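Local coordinates for intracellular protein transport protein USO1 (Saccharomyces cerevisiae S288c, PDB 6LSU) that tethers vesicles for protein transport from the endoplasmic reticulum to the Golgi complex, here as part of its globular head, at residues W105-S110 with L169-M174; A210-M215 with V253-S258. All blocks are in the same frame, centred on the assembly; numbering follows the deposited sequence.

How the contacts relate
Helix 204-218 joins the two contacts, whose centres lie about 12 Å apart. In contact 1 helix 103-112 packs on helix 160-174 around a buried serine-glutamate pair; in contact 2 helix 204-218 packs on helix 251-264, with apolar branches meeting an aspartate. L212 works on both sides: its CB lies 3.3 Å from E171 OE1, while its CD2 methyl meets D255. M215 also reaches back, with CE 3.5 Å from the carbonyl oxygen S110 O, so helix 103-112 touches contact 2 as well. Together the contacts tie successive layers of the armadillo-type globular head.

Contact 1. Residues W105-S110 with L169-M174; sequences WISQQS and LLEAVM
S110 OG is held from two directions between the helices. It donates a hydrogen bond to E171 OE1 at 2.9 Å and accepts one from a water, which also donates to the backbone carbonyl E171 O at 2.7 Å. The serine approaches the carboxylate on the anti side of OE1, 18° out of its plane. A small hydroxyl suits this place, because it can serve as donor and acceptor at once while its helix stays close to its neighbour.

E171 reaches the serine with an extended chain beyond CG: CD stands anti to CA (chi2 176°). I106 crosses this chain obliquely, its CG2 meeting E171 CB at 3.3 Å and lying 3.9 Å from E171 CD, so the beta-branched residue covers the aliphatic part of the acid. Its other branch leads to A172, where I106 CD1 lies 4.2 Å from A172 CB. The alanine's single methyl leaves space for the isoleucine and allows the two backbones to approach closely, with 5.8 Å between I106 CA and A172 CA.

The short segments cross at 54°, with 9.2 Å between their axes. Helix 160-174, which ends within ARM 2, is thereby joined to helix 103-112, and L212 of helix 204-218 packs on S107, S110 and E171. An alanine at E171 would keep the contact of CB with I106 CG2 but would probably leave S110 OG without its acceptor and L212 without the carboxyl end it packs on, although the water could still bind the backbone carbonyl.

S107 OG bonds to E209 OE1, and that same oxygen lies close to E171 OE2. Two acids this near each other, one of them buried, are likely to raise one another's pKa, and the serine hydroxyls would help to offset the charge that remains.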
loop_
_atom_site.group_PDB
_atom_site.type_symbol
_atom_site.label_atom_id
_atom_site.label_comp_id
_atom_site.label_asym_id
_atom_site.label_seq_id
_atom_site.Cartn_x
_atom_site.Cartn_y
_atom_site.Cartn_z
ATOM N N TRP A 105 8.935 -16.606 21.237
ATOM C CA TRP A 105 7.658 -15.887 21.449
ATOM C C TRP A 105 7.912 -14.385 21.719
ATOM O O TRP A 105 7.207 -13.513 21.162
ATOM C CB TRP A 105 6.885 -16.563 22.588
ATOM C CG TRP A 105 5.559 -15.903 22.807
ATOM C CD1 TRP A 105 4.387 -16.165 22.167
ATOM C CD2 TRP A 105 5.321 -14.796 23.674
ATOM N NE1 TRP A 105 3.427 -15.296 22.589
ATOM C CE2 TRP A 105 3.970 -14.438 23.502
ATOM C CE3 TRP A 105 6.117 -14.079 24.580
ATOM C CZ2 TRP A 105 3.396 -13.394 24.201
ATOM C CZ3 TRP A 105 5.546 -13.025 25.252
ATOM C CH2 TRP A 105 4.204 -12.702 25.068
ATOM N N ILE A 106 8.904 -14.043 22.545
ATOM C CA ILE A 106 9.115 -12.620 22.951
ATOM C C ILE A 106 9.502 -11.818 21.720
ATOM O O ILE A 106 8.863 -10.745 21.486
ATOM C CB ILE A 106 10.144 -12.472 24.064
ATOM C CG1 ILE A 106 9.628 -13.038 25.382
ATOM C CG2 ILE A 106 10.562 -11.025 24.228
ATOM C CD1 ILE A 106 10.708 -13.157 26.451
ATOM N N SER A 107 10.462 -12.329 20.941
ATOM C CA SER A 107 10.926 -11.649 19.693
ATOM C C SER A 107 9.754 -11.480 18.742
ATOM O O SER A 107 9.466 -10.302 18.380
ATOM C CB SER A 107 12.045 -12.366 19.068
ATOM O OG SER A 107 13.169 -12.261 19.934
ATOM N N GLN A 108 9.040 -12.578 18.462
ATOM C CA GLN A 108 7.865 -12.595 17.539
ATOM C C GLN A 108 6.847 -11.539 17.974
ATOM O O GLN A 108 6.348 -10.781 17.090
ATOM C CB GLN A 108 7.217 -13.980 17.502
ATOM C CG GLN A 108 5.909 -14.022 16.715
ATOM C CD GLN A 108 5.162 -15.295 17.056
ATOM O OE1 GLN A 108 5.372 -16.359 16.446
ATOM N NE2 GLN A 108 4.344 -15.216 18.105
ATOM N N GLN A 109 6.567 -11.401 19.267
ATOM C CA GLN A 109 5.627 -10.323 19.731
ATOM C C GLN A 109 6.214 -8.947 19.386
ATOM O O GLN A 109 5.442 -8.081 18.926
ATOM C CB GLN A 109 5.357 -10.360 21.226
ATOM C CG GLN A 109 4.707 -11.642 21.679
ATOM C CD GLN A 109 3.563 -11.989 20.764
ATOM O OE1 GLN A 109 3.658 -12.988 20.047
ATOM N NE2 GLN A 109 2.522 -11.136 20.726
ATOM N N SER A 110 7.517 -8.709 19.581
ATOM C CA SER A 110 8.085 -7.369 19.267
ATOM C C SER A 110 7.998 -7.118 17.769
ATOM O O SER A 110 7.683 -6.004 17.427
ATOM C CB SER A 110 9.481 -7.185 19.787
ATOM O OG SER A 110 9.495 -7.326 21.210
ATOM N N LEU A 169 13.419 -9.225 28.840
ATOM C CA LEU A 169 12.399 -9.072 29.912
ATOM C C LEU A 169 11.567 -7.824 29.620
ATOM O O LEU A 169 10.332 -7.906 29.680
ATOM C CB LEU A 169 13.056 -9.012 31.297
ATOM C CG LEU A 169 12.083 -9.016 32.479
ATOM C CD1 LEU A 169 11.141 -10.212 32.422
ATOM C CD2 LEU A 169 12.851 -8.995 33.790
ATOM N N LEU A 170 12.228 -6.737 29.245
ATOM C CA LEU A 170 11.567 -5.476 28.817
ATOM C C LEU A 170 10.679 -5.667 27.590
ATOM O O LEU A 170 9.620 -4.988 27.526
ATOM C CB LEU A 170 12.654 -4.442 28.529
ATOM C CG LEU A 170 13.240 -3.862 29.810
ATOM C CD1 LEU A 170 14.321 -2.844 29.484
ATOM C CD2 LEU A 170 12.128 -3.236 30.669
ATOM N N GLU A 171 11.107 -6.491 26.630
ATOM C CA GLU A 171 10.256 -6.823 25.463
ATOM C C GLU A 171 9.001 -7.534 25.986
ATOM O O GLU A 171 7.945 -7.296 25.468
ATOM C CB GLU A 171 10.974 -7.731 24.450
ATOM C CG GLU A 171 11.957 -7.066 23.522
ATOM C CD GLU A 171 12.637 -8.143 22.661
ATOM O OE1 GLU A 171 12.156 -8.419 21.524
ATOM O OE2 GLU A 171 13.594 -8.789 23.147
ATOM N N ALA A 172 9.139 -8.447 26.932
ATOM C CA ALA A 172 8.003 -9.211 27.497
ATOM C C ALA A 172 6.990 -8.260 28.140
ATOM O O ALA A 172 5.774 -8.376 27.865
ATOM C CB ALA A 172 8.518 -10.220 28.466
ATOM N N VAL A 173 7.458 -7.280 28.915
ATOM C CA VAL A 173 6.512 -6.349 29.589
ATOM C C VAL A 173 5.956 -5.369 28.541
ATOM O O VAL A 173 4.798 -4.981 28.690
ATOM C CB VAL A 173 7.134 -5.672 30.824
ATOM C CG1 VAL A 173 7.921 -6.687 31.649
ATOM C CG2 VAL A 173 7.970 -4.472 30.483
ATOM N N MET A 174 6.712 -5.004 27.494
ATOM C CA MET A 174 6.205 -4.070 26.439
ATOM C C MET A 174 5.107 -4.750 25.597
ATOM O O MET A 174 4.196 -4.060 25.146
ATOM C CB MET A 174 7.284 -3.577 25.479
ATOM C CG MET A 174 8.170 -2.487 26.010
ATOM S SD MET A 174 7.382 -0.910 26.469
ATOM C CE MET A 174 6.321 -0.559 25.087
HETATM O O HOH W 1 7.827 -5.988 23.110
#

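Contact 2. Residues A210-M215 with V253-S258; sequences AILLLM and VNDCLS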
loop_
_atom_site.group_PDB
_atom_site.type_symbol
_atom_site.label_atom_id
_atom_site.label_comp_id
_atom_site.label_asym_id
_atom_site.label_seq_id
_atom_site.Cartn_x
_atom_site.Cartn_y
_atom_site.Cartn_z
ATOM N N ALA A 210 17.997 -5.526 20.536
ATOM C CA ALA A 210 17.769 -4.111 20.875
ATOM C C ALA A 210 16.957 -3.421 19.770
ATOM O O ALA A 210 16.315 -2.423 20.086
ATOM C CB ALA A 210 19.100 -3.412 21.114
ATOM N N ILE A 211 17.076 -3.848 18.501
ATOM C CA ILE A 211 16.248 -3.324 17.363
ATOM C C ILE A 211 14.775 -3.623 17.620
ATOM O O ILE A 211 13.966 -2.707 17.465
ATOM C CB ILE A 211 16.712 -3.926 16.020
ATOM C CG1 ILE A 211 18.202 -3.666 15.795
ATOM C CG2 ILE A 211 15.877 -3.327 14.872
ATOM C CD1 ILE A 211 18.775 -4.393 14.632
ATOM N N LEU A 212 14.455 -4.844 18.082
ATOM C CA LEU A 212 13.103 -5.314 18.455
ATOM C C LEU A 212 12.564 -4.465 19.609
ATOM O O LEU A 212 11.393 -4.076 19.498
ATOM C CB LEU A 212 13.156 -6.800 18.799
ATOM C CG LEU A 212 13.497 -7.692 17.608
ATOM C CD1 LEU A 212 13.513 -9.151 17.971
ATOM C CD2 LEU A 212 12.495 -7.452 16.483
ATOM N N LEU A 213 13.355 -4.180 20.652
ATOM C CA LEU A 213 12.839 -3.472 21.856
ATOM C C LEU A 213 12.629 -2.025 21.401
ATOM O O LEU A 213 11.579 -1.381 21.719
ATOM C CB LEU A 213 13.814 -3.625 23.030
ATOM C CG LEU A 213 13.504 -2.788 24.275
ATOM C CD1 LEU A 213 12.162 -3.159 24.859
ATOM C CD2 LEU A 213 14.580 -2.915 25.364
ATOM N N LEU A 214 13.562 -1.526 20.596
ATOM C CA LEU A 214 13.389 -0.151 20.084
ATOM C C LEU A 214 12.097 -0.079 19.258
ATOM O O LEU A 214 11.362 0.904 19.399
ATOM C CB LEU A 214 14.642 0.200 19.294
ATOM C CG LEU A 214 15.803 0.642 20.174
ATOM C CD1 LEU A 214 17.113 0.581 19.412
ATOM C CD2 LEU A 214 15.556 2.057 20.694
ATOM N N MET A 215 11.811 -1.092 18.423
ATOM C CA MET A 215 10.552 -1.105 17.647
ATOM C C MET A 215 9.364 -0.957 18.602
ATOM O O MET A 215 8.468 -0.153 18.284
ATOM C CB MET A 215 10.373 -2.408 16.867
ATOM C CG MET A 215 11.125 -2.467 15.553
ATOM S SD MET A 215 11.084 -4.154 14.896
ATOM C CE MET A 215 9.299 -4.300 14.859
ATOM N N VAL A 253 17.525 -7.044 8.919
ATOM C CA VAL A 253 17.231 -5.932 7.966
ATOM C C VAL A 253 15.750 -5.573 7.994
ATOM O O VAL A 253 15.455 -4.393 7.975
ATOM C CB VAL A 253 17.708 -6.272 6.553
ATOM C CG1 VAL A 253 17.240 -5.253 5.551
ATOM C CG2 VAL A 253 19.211 -6.381 6.553
ATOM N N ASN A 254 14.869 -6.566 8.051
ATOM C CA ASN A 254 13.400 -6.350 8.172
ATOM C C ASN A 254 13.135 -5.546 9.457
ATOM O O ASN A 254 12.409 -4.520 9.409
ATOM C CB ASN A 254 12.667 -7.685 8.221
ATOM C CG ASN A 254 11.236 -7.593 7.756
ATOM O OD1 ASN A 254 10.665 -8.584 7.371
ATOM N ND2 ASN A 254 10.658 -6.431 7.756
ATOM N N ASP A 255 13.752 -5.966 10.565
ATOM C CA ASP A 255 13.663 -5.235 11.868
ATOM C C ASP A 255 14.206 -3.809 11.675
ATOM O O ASP A 255 13.462 -2.867 11.907
ATOM C CB ASP A 255 14.355 -5.992 12.993
ATOM C CG ASP A 255 13.942 -7.468 13.124
ATOM O OD1 ASP A 255 14.792 -8.259 13.539
ATOM O OD2 ASP A 255 12.776 -7.837 12.819
ATOM N N CYS A 256 15.421 -3.656 11.153
ATOM C CA CYS A 256 16.036 -2.323 10.939
ATOM C C CYS A 256 15.085 -1.457 10.131
ATOM O O CYS A 256 14.723 -0.343 10.665
ATOM C CB CYS A 256 17.379 -2.430 10.239
ATOM S SG CYS A 256 18.663 -3.044 11.346
ATOM N N LEU A 257 14.615 -1.960 8.975
ATOM C CA LEU A 257 13.676 -1.180 8.125
ATOM C C LEU A 257 12.384 -0.893 8.916
ATOM O O LEU A 257 11.878 0.225 8.864
ATOM C CB LEU A 257 13.424 -1.917 6.800
ATOM C CG LEU A 257 14.661 -2.106 5.920
ATOM C CD1 LEU A 257 14.464 -3.258 4.958
ATOM C CD2 LEU A 257 14.999 -0.821 5.194
ATOM N N SER A 258 11.874 -1.884 9.628
ATOM C CA SER A 258 10.594 -1.808 10.369
ATOM C C SER A 258 10.724 -0.715 11.440
ATOM O O SER A 258 9.766 0.062 11.676
ATOM C CB SER A 258 10.282 -3.122 10.976
ATOM O OG SER A 258 8.928 -3.429 10.759
#
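I211 lies over the base of D255, the two side chains crossing at about a right angle, with I211 CG2 3.6 Å from D255 CB. The isoleucine's longer branch passes on to C256: CG1 is anti to the carbonyl carbon (chi1 -56°), and CD1 beyond it touches C256 SG at 3.6 Å. The compact, weakly polar thiol suits this apolar spot, for it also packs on L237, I240 and I241 of helix 233-244.

L212 sets a methyl against the acid group itself, CD2 being 3.7 Å from D255 CG and almost as near to both carboxylate oxygens. The helices belong to ARM 3 and ARM 4, and here the last helix of one repeat lies beside the last helix of the next, the stacking of an alpha-solenoid. Their short segments are inclined by only 30°, 9.4 Å apart.

One turn on, flexible M215 fills the next position, its SD 4.1 Å from S258 CB. A bend at chi3 (57°) turns CE to the same small serine. Although apolar groups crowd D255, its OD1 makes a salt bridge with R111, which probably offsets the cost of burying the charge.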